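Local coordinates for protein S-adenosyl-L-methionine methyl transferase (Ruegeria pomeroyi DSS-3, PDB 3IHT) that binds S-adenosylmethionine in a Rossmann-like fold and probably transfers its methyl group to an acceptor substrate, at residues Leu30-Val44 with Thr54-Glu66. Numbering follows the deposited sequence. Where two conformers were deposited one is given.
Sequences LEHAIAQTAGLSGPV and TYHHLRQHVQGRE. With SAM (S-adenosylmethionine), chain C.
Glu31 lays its carboxylate over one face of the His61 ring, the two planes 16° apart, and its CG makes a CH-pi contact 4.2 Å from the ring centroid. The same carboxylate is nearly coplanar with His57, whose NE2 donates to the anti lone pair of Glu31 OE2 at 2.7 Å; ND1 of that ring bonds Ser14 of the second subunit. Between helix segments 30-36 and 54-61, whose axes cross at -37°, Ile34 CD1 wedges among Leu58, His61 CB and Val62 CG2, the last at 3.7 Å. Val44, at the start of strand 44-47, adds CG1 against Leu58 and CG2 against Val62.

Beyond the helix ends, Arg65 bends at chi3 (-90°) and passes the carbonyls of Gly42 and Leu40 to reach the C-terminal end of helix 15-36. There NH1 donates to Thr37 OG1 (2.8 Å) and NH2 to Ile34 O (3.1 Å), both acceptors near the guanidinium plane, while Thr37 O lies over one face. Ser108 OG also bonds NH1. Val44 N donates to Glu66 O at 2.9 Å, continuing the parallel sheet, and two waters link Ser41 O to Glu66 N and Gly64 O.

Thr54 carries the contact to the cofactor, its N bonding SAM OXT and its OG1, also bonded to Glu46, accepting from SAM N. With carbonyls gathered round it at a helix C-terminus, the Arg65 cation is probably electrostatically stabilised.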
ATOM      1  N   LEU A  30      -8.784  -6.003  11.893  1.00 16.80           N
ATOM      2  CA  LEU A  30      -9.757  -6.936  11.307  1.00 17.00           C
ATOM      3  C   LEU A  30      -9.691  -8.334  11.885  1.00 17.09           C
ATOM      4  O   LEU A  30     -10.724  -8.929  12.165  1.00 17.42           O
ATOM      5  CB  LEU A  30      -9.637  -7.015   9.786  1.00 17.11           C
ATOM      6  CG  LEU A  30     -10.118  -5.734   9.106  1.00 17.44           C
ATOM      7  CD1 LEU A  30      -9.810  -5.766   7.596  1.00 19.80           C
ATOM      8  CD2 LEU A  30     -11.612  -5.463   9.332  1.00 18.60           C
ATOM      9  N   GLU A  31      -8.489  -8.869  12.091  1.00 16.69           N
ATOM     10  CA  GLU A  31      -8.369 -10.194  12.682  1.00 17.53           C
ATOM     11  C   GLU A  31      -8.944 -10.209  14.106  1.00 17.28           C
ATOM     12  O   GLU A  31      -9.697 -11.119  14.484  1.00 16.90           O
ATOM     13  CB  GLU A  31      -6.921 -10.693  12.614  1.00 17.75           C
ATOM     14  CG  GLU A  31      -6.517 -11.081  11.167  1.00 18.82           C
ATOM     15  CD  GLU A  31      -5.107 -11.581  11.016  1.00 18.49           C
ATOM     16  OE1 GLU A  31      -4.490 -11.929  12.031  1.00 21.46           O
ATOM     17  OE2 GLU A  31      -4.585 -11.602   9.880  1.00 19.28           O
ATOM     18  N   HIS A  32      -8.661  -9.150  14.850  1.00 16.54           N
ATOM     19  CA  HIS A  32      -9.209  -8.986  16.190  1.00 17.07           C
ATOM     20  C   HIS A  32     -10.744  -8.894  16.131  1.00 16.77           C
ATOM     21  O   HIS A  32     -11.436  -9.592  16.868  1.00 16.79           O
ATOM     22  CB  HIS A  32      -8.614  -7.733  16.848  1.00 17.56           C
ATOM     23  CG  HIS A  32      -9.166  -7.426  18.204  1.00 17.83           C
ATOM     24  ND1 HIS A  32      -9.013  -8.270  19.290  1.00 18.69           N
ATOM     25  CD2 HIS A  32      -9.871  -6.359  18.654  1.00 20.51           C
ATOM     26  CE1 HIS A  32      -9.611  -7.737  20.344  1.00 20.53           C
ATOM     27  NE2 HIS A  32     -10.112  -6.565  19.992  1.00 19.92           N
ATOM     28  N   ALA A  33     -11.248  -8.044  15.236  1.00 16.35           N
ATOM     29  CA  ALA A  33     -12.693  -7.804  15.115  1.00 16.76           C
ATOM     30  C   ALA A  33     -13.457  -9.071  14.689  1.00 16.86           C
ATOM     31  O   ALA A  33     -14.532  -9.354  15.230  1.00 16.85           O
ATOM     32  CB  ALA A  33     -12.999  -6.633  14.188  1.00 16.49           C
ATOM     33  N   ILE A  34     -12.875  -9.861  13.770  1.00 17.34           N
ATOM     34  CA  ILE A  34     -13.478 -11.126  13.359  1.00 17.49           C
ATOM     35  C   ILE A  34     -13.596 -12.073  14.568  1.00 18.02           C
ATOM     36  O   ILE A  34     -14.659 -12.656  14.832  1.00 18.25           O
ATOM     37  CB  ILE A  34     -12.683 -11.818  12.185  1.00 17.07           C
ATOM     38  CG1 ILE A  34     -12.817 -10.999  10.892  1.00 18.36           C
ATOM     39  CG2 ILE A  34     -13.147 -13.311  12.007  1.00 18.93           C
ATOM     40  CD1 ILE A  34     -11.728 -11.326   9.821  1.00 18.49           C
ATOM     41  N   ALA A  35     -12.519 -12.212  15.326  1.00 18.60           N
ATOM     42  CA  ALA A  35     -12.528 -13.068  16.514  1.00 19.06           C
ATOM     43  C   ALA A  35     -13.565 -12.627  17.545  1.00 19.13           C
ATOM     44  O   ALA A  35     -14.305 -13.456  18.126  1.00 19.42           O
ATOM     45  CB  ALA A  35     -11.121 -13.104  17.154  1.00 18.63           C
ATOM     46  N   GLN A  36     -13.607 -11.325  17.764  1.00 19.89           N
ATOM     47  CA  GLN A  36     -14.498 -10.705  18.742  1.00 20.27           C
ATOM     48  C   GLN A  36     -15.964 -10.776  18.337  1.00 20.08           C
ATOM     49  O   GLN A  36     -16.831 -10.566  19.190  1.00 20.98           O
ATOM     50  CB  GLN A  36     -14.132  -9.241  18.932  1.00 20.72           C
ATOM     51  CG  GLN A  36     -12.851  -9.039  19.704  1.00 23.09           C
ATOM     52  CD  GLN A  36     -13.047  -9.318  21.174  1.00 27.84           C
ATOM     53  OE1 GLN A  36     -13.949  -8.742  21.805  1.00 32.24           O
ATOM     54  NE2 GLN A  36     -12.233 -10.213  21.730  1.00 26.38           N
ATOM     55  N   THR A  37     -16.237 -11.075  17.072  1.00 18.23           N
ATOM     56  CA  THR A  37     -17.612 -11.204  16.566  1.00 17.86           C
ATOM     57  C   THR A  37     -17.976 -12.607  16.077  1.00 18.47           C
ATOM     58  O   THR A  37     -19.000 -12.784  15.404  1.00 18.09           O
ATOM     59  CB  THR A  37     -17.897 -10.171  15.445  1.00 16.38           C
ATOM     60  OG1 THR A  37     -16.963 -10.321  14.379  1.00 14.93           O
ATOM     61  CG2 THR A  37     -17.823  -8.718  16.023  1.00 15.47           C
ATOM     62  N   ALA A  38     -17.141 -13.589  16.412  1.00 18.89           N
ATOM     63  CA  ALA A  38     -17.301 -14.956  15.911  1.00 19.41           C
ATOM     64  C   ALA A  38     -18.604 -15.617  16.441  1.00 19.70           C
ATOM     65  O   ALA A  38     -19.105 -16.575  15.852  1.00 20.27           O
ATOM     66  CB  ALA A  38     -16.079 -15.807  16.291  1.00 19.91           C
ATOM     67  N   GLY A  39     -19.160 -15.123  17.539  1.00 19.07           N
ATOM     68  CA  GLY A  39     -20.461 -15.638  18.006  1.00 19.41           C
ATOM     69  C   GLY A  39     -21.692 -15.042  17.303  1.00 19.00           C
ATOM     70  O   GLY A  39     -22.843 -15.386  17.643  1.00 17.52           O
ATOM     71  N   LEU A  40     -21.469 -14.136  16.346  1.00 18.24           N
ATOM     72  CA  LEU A  40     -22.560 -13.518  15.579  1.00 18.23           C
ATOM     73  C   LEU A  40     -22.607 -14.152  14.184  1.00 18.75           C
ATOM     74  O   LEU A  40     -21.570 -14.573  13.674  1.00 18.87           O
ATOM     75  CB  LEU A  40     -22.342 -12.007  15.459  1.00 17.99           C
ATOM     76  CG  LEU A  40     -22.219 -11.238  16.781  1.00 17.75           C
ATOM     77  CD1 LEU A  40     -21.972  -9.732  16.514  1.00 17.81           C
ATOM     78  CD2 LEU A  40     -23.468 -11.456  17.686  1.00 16.41           C
ATOM     79  N   SER A  41     -23.791 -14.249  13.589  1.00 18.01           N
ATOM     80  CA  SER A  41     -23.909 -14.913  12.294  1.00 18.91           C
ATOM     81  C   SER A  41     -24.309 -13.984  11.163  1.00 18.77           C
ATOM     82  O   SER A  41     -24.350 -14.410  10.021  1.00 18.00           O
ATOM     83  CB  SER A  41     -24.868 -16.089  12.361  1.00 18.88           C
ATOM     84  OG  SER A  41     -26.159 -15.645  12.647  1.00 21.59           O
ATOM     85  N   GLY A  42     -24.616 -12.735  11.483  1.00 18.76           N
ATOM     86  CA  GLY A  42     -24.911 -11.743  10.462  1.00 17.95           C
ATOM     87  C   GLY A  42     -23.686 -11.392   9.629  1.00 17.31           C
ATOM     88  O   GLY A  42     -22.542 -11.693  10.004  1.00 16.66           O
ATOM     89  N   PRO A  43     -23.909 -10.743   8.483  1.00 17.04           N
ATOM     90  CA  PRO A  43     -22.805 -10.554   7.539  1.00 18.01           C
ATOM     91  C   PRO A  43     -21.757  -9.523   7.925  1.00 17.36           C
ATOM     92  O   PRO A  43     -21.947  -8.690   8.806  1.00 16.48           O
ATOM     93  CB  PRO A  43     -23.513 -10.101   6.251  1.00 18.91           C
ATOM     94  CG  PRO A  43     -24.722  -9.469   6.694  1.00 19.72           C
ATOM     95  CD  PRO A  43     -25.178 -10.266   7.926  1.00 17.80           C
ATOM     96  N   VAL A  44     -20.638  -9.634   7.236  1.00 16.74           N
ATOM     97  CA  VAL A  44     -19.571  -8.658   7.250  1.00 16.50           C
ATOM     98  C   VAL A  44     -19.788  -7.743   6.055  1.00 16.10           C
ATOM     99  O   VAL A  44     -20.052  -8.216   4.944  1.00 16.48           O
ATOM    100  CB  VAL A  44     -18.218  -9.350   7.144  1.00 16.66           C
ATOM    101  CG1 VAL A  44     -17.086  -8.325   7.050  1.00 15.99           C
ATOM    102  CG2 VAL A  44     -18.042 -10.407   8.305  1.00 17.10           C
ATOM    103  N   THR A  54      -7.960  -5.976   1.352  1.00 16.50           N
ATOM    104  CA  THR A  54      -8.610  -6.284   2.626  0.50 15.64           C
ATOM    105  C   THR A  54      -9.761  -7.233   2.373  1.00 16.61           C
ATOM    106  O   THR A  54     -10.024  -8.069   3.219  1.00 16.68           O
ATOM    107  CB  THR A  54      -9.116  -5.078   3.506  0.50 14.40           C
ATOM    108  OG1 THR A  54      -9.890  -4.161   2.718  0.50  9.97           O
ATOM    109  CG2 THR A  54      -7.908  -4.363   4.229  0.50 11.74           C
ATOM    110  N   TYR A  55     -10.444  -7.106   1.242  1.00 16.47           N
ATOM    111  CA  TYR A  55     -11.500  -8.068   0.911  1.00 16.52           C
ATOM    112  C   TYR A  55     -10.910  -9.498   0.826  1.00 15.41           C
ATOM    113  O   TYR A  55     -11.468 -10.446   1.377  1.00 15.74           O
ATOM    114  CB  TYR A  55     -12.211  -7.684  -0.368  1.00 16.79           C
ATOM    115  CG  TYR A  55     -13.219  -8.747  -0.796  1.00 16.42           C
ATOM    116  CD1 TYR A  55     -14.315  -9.094   0.007  1.00 16.95           C
ATOM    117  CD2 TYR A  55     -13.095  -9.345  -2.029  1.00 18.77           C
ATOM    118  CE1 TYR A  55     -15.236 -10.121  -0.393  1.00 15.85           C
ATOM    119  CE2 TYR A  55     -13.988 -10.364  -2.464  1.00 19.20           C
ATOM    120  CZ  TYR A  55     -15.066 -10.730  -1.642  1.00 17.40           C
ATOM    121  OH  TYR A  55     -15.932 -11.723  -2.093  1.00 15.75           O
ATOM    122  N   HIS A  56      -9.790  -9.636   0.159  1.00 16.01           N
ATOM    123  CA  HIS A  56      -9.107 -10.921   0.038  1.00 15.87           C
ATOM    124  C   HIS A  56      -8.758 -11.472   1.413  1.00 16.62           C
ATOM    125  O   HIS A  56      -8.927 -12.662   1.678  1.00 16.19           O
ATOM    126  CB  HIS A  56      -7.843 -10.766  -0.797  1.00 16.91           C
ATOM    127  CG  HIS A  56      -7.215 -12.072  -1.214  1.00 16.95           C
ATOM    128  ND1 HIS A  56      -6.219 -12.686  -0.486  1.00 16.28           N
ATOM    129  CD2 HIS A  56      -7.453 -12.880  -2.277  1.00 19.93           C
ATOM    130  CE1 HIS A  56      -5.857 -13.809  -1.090  1.00 17.61           C
ATOM    131  NE2 HIS A  56      -6.599 -13.952  -2.176  1.00 16.54           N
ATOM    132  N   HIS A  57      -8.282 -10.585   2.290  1.00 16.43           N
ATOM    133  CA  HIS A  57      -7.943 -10.956   3.667  1.00 16.45           C
ATOM    134  C   HIS A  57      -9.179 -11.439   4.429  1.00 16.23           C
ATOM    135  O   HIS A  57      -9.130 -12.475   5.111  1.00 16.98           O
ATOM    136  CB  HIS A  57      -7.296  -9.768   4.399  1.00 16.57           C
ATOM    137  CG  HIS A  57      -6.501 -10.179   5.594  1.00 16.70           C
ATOM    138  ND1 HIS A  57      -5.242 -10.739   5.479  1.00 16.31           N
ATOM    139  CD2 HIS A  57      -6.799 -10.166   6.917  1.00 17.06           C
ATOM    140  CE1 HIS A  57      -4.784 -11.008   6.690  1.00 19.70           C
ATOM    141  NE2 HIS A  57      -5.714 -10.690   7.578  1.00 17.63           N
ATOM    142  N   LEU A  58     -10.288 -10.714   4.302  1.00 15.70           N
ATOM    143  CA  LEU A  58     -11.538 -11.106   4.931  1.00 16.87           C
ATOM    144  C   LEU A  58     -11.998 -12.480   4.444  1.00 17.48           C
ATOM    145  O   LEU A  58     -12.426 -13.312   5.244  1.00 17.86           O
ATOM    146  CB  LEU A  58     -12.650 -10.079   4.681  1.00 16.82           C
ATOM    147  CG  LEU A  58     -12.508  -8.718   5.401  1.00 18.07           C
ATOM    148  CD1 LEU A  58     -13.584  -7.732   4.879  1.00 20.48           C
ATOM    149  CD2 LEU A  58     -12.610  -8.880   6.902  1.00 18.65           C
ATOM    150  N   ARG A  59     -11.901 -12.708   3.138  1.00 18.25           N
ATOM    151  CA  ARG A  59     -12.312 -13.994   2.570  0.50 18.94           C
ATOM    152  C   ARG A  59     -11.513 -15.145   3.187  1.00 19.80           C
ATOM    153  O   ARG A  59     -12.045 -16.232   3.374  1.00 20.29           O
ATOM    154  CB  ARG A  59     -12.168 -14.006   1.044  0.50 18.69           C
ATOM    155  CG  ARG A  59     -13.100 -13.070   0.293  0.50 18.56           C
ATOM    156  CD  ARG A  59     -12.976 -13.284  -1.216  0.50 19.62           C
ATOM    157  NE  ARG A  59     -13.116 -14.697  -1.601  0.50 21.63           N
ATOM    158  CZ  ARG A  59     -14.224 -15.251  -2.078  0.50 19.69           C
ATOM    159  NH1 ARG A  59     -15.305 -14.519  -2.272  0.50 18.86           N
ATOM    160  NH2 ARG A  59     -14.239 -16.544  -2.395  0.50 19.32           N
ATOM    161  N   GLN A  60     -10.237 -14.916   3.496  1.00 19.70           N
ATOM    162  CA  GLN A  60      -9.377 -15.934   4.094  0.50 20.40           C
ATOM    163  C   GLN A  60      -9.697 -16.178   5.585  1.00 20.54           C
ATOM    164  O   GLN A  60      -9.582 -17.309   6.082  1.00 22.04           O
ATOM    165  CB  GLN A  60      -7.902 -15.533   3.921  0.50 20.17           C
ATOM    166  CG  GLN A  60      -6.885 -16.577   4.367  0.50 21.72           C
ATOM    167  CD  GLN A  60      -5.469 -16.303   3.843  0.50 21.65           C
ATOM    168  OE1 GLN A  60      -5.276 -15.979   2.672  0.50 24.00           O
ATOM    169  NE2 GLN A  60      -4.487 -16.483   4.698  0.50 19.34           N
ATOM    170  N   HIS A  61     -10.082 -15.118   6.307  1.00 18.73           N
ATOM    171  CA  HIS A  61     -10.236 -15.163   7.762  1.00 19.44           C
ATOM    172  C   HIS A  61     -11.665 -15.285   8.311  1.00 20.41           C
ATOM    173  O   HIS A  61     -11.856 -15.712   9.435  1.00 20.23           O
ATOM    174  CB  HIS A  61      -9.527 -13.945   8.382  1.00 18.57           C
ATOM    175  CG  HIS A  61      -8.043 -14.060   8.325  1.00 20.06           C
ATOM    176  ND1 HIS A  61      -7.292 -14.522   9.387  1.00 21.03           N
ATOM    177  CD2 HIS A  61      -7.171 -13.827   7.316  1.00 19.22           C
ATOM    178  CE1 HIS A  61      -6.019 -14.576   9.022  1.00 22.14           C
ATOM    179  NE2 HIS A  61      -5.922 -14.159   7.772  1.00 18.73           N
ATOM    180  N   VAL A  62     -12.662 -14.900   7.528  1.00 21.10           N
ATOM    181  CA  VAL A  62     -14.034 -15.001   7.965  1.00 21.53           C
ATOM    182  C   VAL A  62     -14.552 -16.398   7.667  1.00 23.30           C
ATOM    183  O   VAL A  62     -14.504 -16.846   6.522  1.00 24.47           O
ATOM    184  CB  VAL A  62     -14.905 -13.958   7.264  1.00 21.40           C
ATOM    185  CG1 VAL A  62     -16.400 -14.172   7.549  1.00 19.99           C
ATOM    186  CG2 VAL A  62     -14.464 -12.568   7.695  1.00 21.04           C
ATOM    187  N   GLN A  63     -15.095 -17.033   8.694  1.00 25.09           N
ATOM    188  CA  GLN A  63     -15.686 -18.371   8.575  0.50 26.06           C
ATOM    189  C   GLN A  63     -17.151 -18.308   9.003  1.00 25.58           C
ATOM    190  O   GLN A  63     -17.481 -17.696  10.009  1.00 27.44           O
ATOM    191  CB  GLN A  63     -14.931 -19.363   9.467  0.50 26.68           C
ATOM    192  CG  GLN A  63     -13.400 -19.337   9.316  0.50 27.76           C
ATOM    193  CD  GLN A  63     -12.961 -19.616   7.907  0.50 27.27           C
ATOM    194  OE1 GLN A  63     -13.660 -20.291   7.163  0.50 29.15           O
ATOM    195  NE2 GLN A  63     -11.814 -19.075   7.519  0.50 26.77           N
ATOM    196  N   GLY A  64     -18.043 -18.893   8.212  1.00 24.38           N
ATOM    197  CA  GLY A  64     -19.451 -19.007   8.610  1.00 23.33           C
ATOM    198  C   GLY A  64     -20.312 -17.745   8.576  1.00 22.71           C
ATOM    199  O   GLY A  64     -21.396 -17.709   9.197  1.00 23.34           O
ATOM    200  N   ARG A  65     -19.825 -16.722   7.870  1.00 20.44           N
ATOM    201  CA  ARG A  65     -20.553 -15.476   7.619  1.00 19.35           C
ATOM    202  C   ARG A  65     -20.320 -15.067   6.174  1.00 18.31           C
ATOM    203  O   ARG A  65     -19.262 -15.341   5.604  1.00 18.71           O
ATOM    204  CB  ARG A  65     -20.037 -14.362   8.531  1.00 19.22           C
ATOM    205  CG  ARG A  65     -20.488 -14.492   9.954  1.00 18.81           C
ATOM    206  CD  ARG A  65     -19.931 -13.342  10.802  1.00 18.85           C
ATOM    207  NE  ARG A  65     -18.631 -13.676  11.391  1.00 17.64           N
ATOM    208  CZ  ARG A  65     -17.915 -12.829  12.107  1.00 17.87           C
ATOM    209  NH1 ARG A  65     -18.335 -11.589  12.266  1.00 19.58           N
ATOM    210  NH2 ARG A  65     -16.762 -13.221  12.658  1.00 19.32           N
ATOM    211  N   GLU A  66     -21.318 -14.412   5.599  1.00 18.35           N
ATOM    212  CA  GLU A  66     -21.251 -13.853   4.250  0.50 18.43           C
ATOM    213  C   GLU A  66     -20.490 -12.543   4.318  1.00 18.08           C
ATOM    214  O   GLU A  66     -20.503 -11.879   5.372  1.00 18.08           O
ATOM    215  CB  GLU A  66     -22.668 -13.584   3.685  0.50 18.60           C
ATOM    216  CG  GLU A  66     -23.630 -14.768   3.731  0.50 20.55           C
ATOM    217  CD  GLU A  66     -24.846 -14.621   2.798  0.50 22.65           C
ATOM    218  OE1 GLU A  66     -25.691 -13.726   3.022  0.50 23.64           O
ATOM    219  OE2 GLU A  66     -24.972 -15.439   1.855  0.50 23.59           O
TER
HETATM  220  N   SAM C 200      -9.530  -1.574   1.409  1.00 22.92           N
HETATM  221  CA  SAM C 200      -9.162  -1.701  -0.042  1.00 22.42           C
HETATM  222  C   SAM C 200      -7.994  -2.696  -0.241  1.00 22.09           C
HETATM  223  O   SAM C 200      -7.490  -2.910  -1.371  1.00 20.79           O
HETATM  224  OXT SAM C 200      -7.467  -3.221   0.769  1.00 22.28           O
HETATM  225  CB  SAM C 200      -8.878  -0.333  -0.696  1.00 22.44           C
HETATM  226  CG  SAM C 200     -10.117   0.573  -0.880  1.00 22.24           C
HETATM  227  SD  SAM C 200      -9.755   2.149  -1.776  1.00 17.48           S
HETATM  228  CE  SAM C 200      -8.665   2.912  -0.532  1.00 27.12           C
HETATM  229  C5' SAM C 200     -11.361   3.016  -1.505  1.00 26.02           C
HETATM  230  C4' SAM C 200     -12.550   2.463  -2.278  1.00 26.28           C
HETATM  231  O4' SAM C 200     -13.752   3.061  -1.749  1.00 26.05           O
HETATM  232  C3' SAM C 200     -12.529   2.768  -3.780  1.00 25.67           C
HETATM  233  O3' SAM C 200     -12.675   1.589  -4.572  1.00 26.14           O
HETATM  234  C2' SAM C 200     -13.669   3.760  -3.990  1.00 25.41           C
HETATM  235  O2' SAM C 200     -14.330   3.753  -5.270  1.00 23.79           O
HETATM  236  C1' SAM C 200     -14.601   3.374  -2.852  1.00 25.64           C
HETATM  237  N9  SAM C 200     -15.545   4.466  -2.495  1.00 26.66           N
HETATM  238  C8  SAM C 200     -15.214   5.722  -2.021  1.00 28.25           C
HETATM  239  N7  SAM C 200     -16.357   6.420  -1.797  1.00 27.36           N
HETATM  240  C5  SAM C 200     -17.413   5.637  -2.129  1.00 26.91           C
HETATM  241  C6  SAM C 200     -18.790   5.857  -2.081  1.00 25.59           C
HETATM  242  N6  SAM C 200     -19.307   7.046  -1.689  1.00 22.57           N
HETATM  243  N1  SAM C 200     -19.613   4.810  -2.457  1.00 21.32           N
HETATM  244  C2  SAM C 200     -19.133   3.594  -2.895  1.00 23.47           C
HETATM  245  N3  SAM C 200     -17.754   3.389  -2.955  1.00 24.37           N
HETATM  246  C4  SAM C 200     -16.921   4.394  -2.563  1.00 25.98           C
HETATM  247  O   HOH W   1     -23.671 -13.897   7.270  1.00 19.15           O
HETATM  248  O   HOH W   2     -24.061 -16.936   9.078  1.00 30.50           O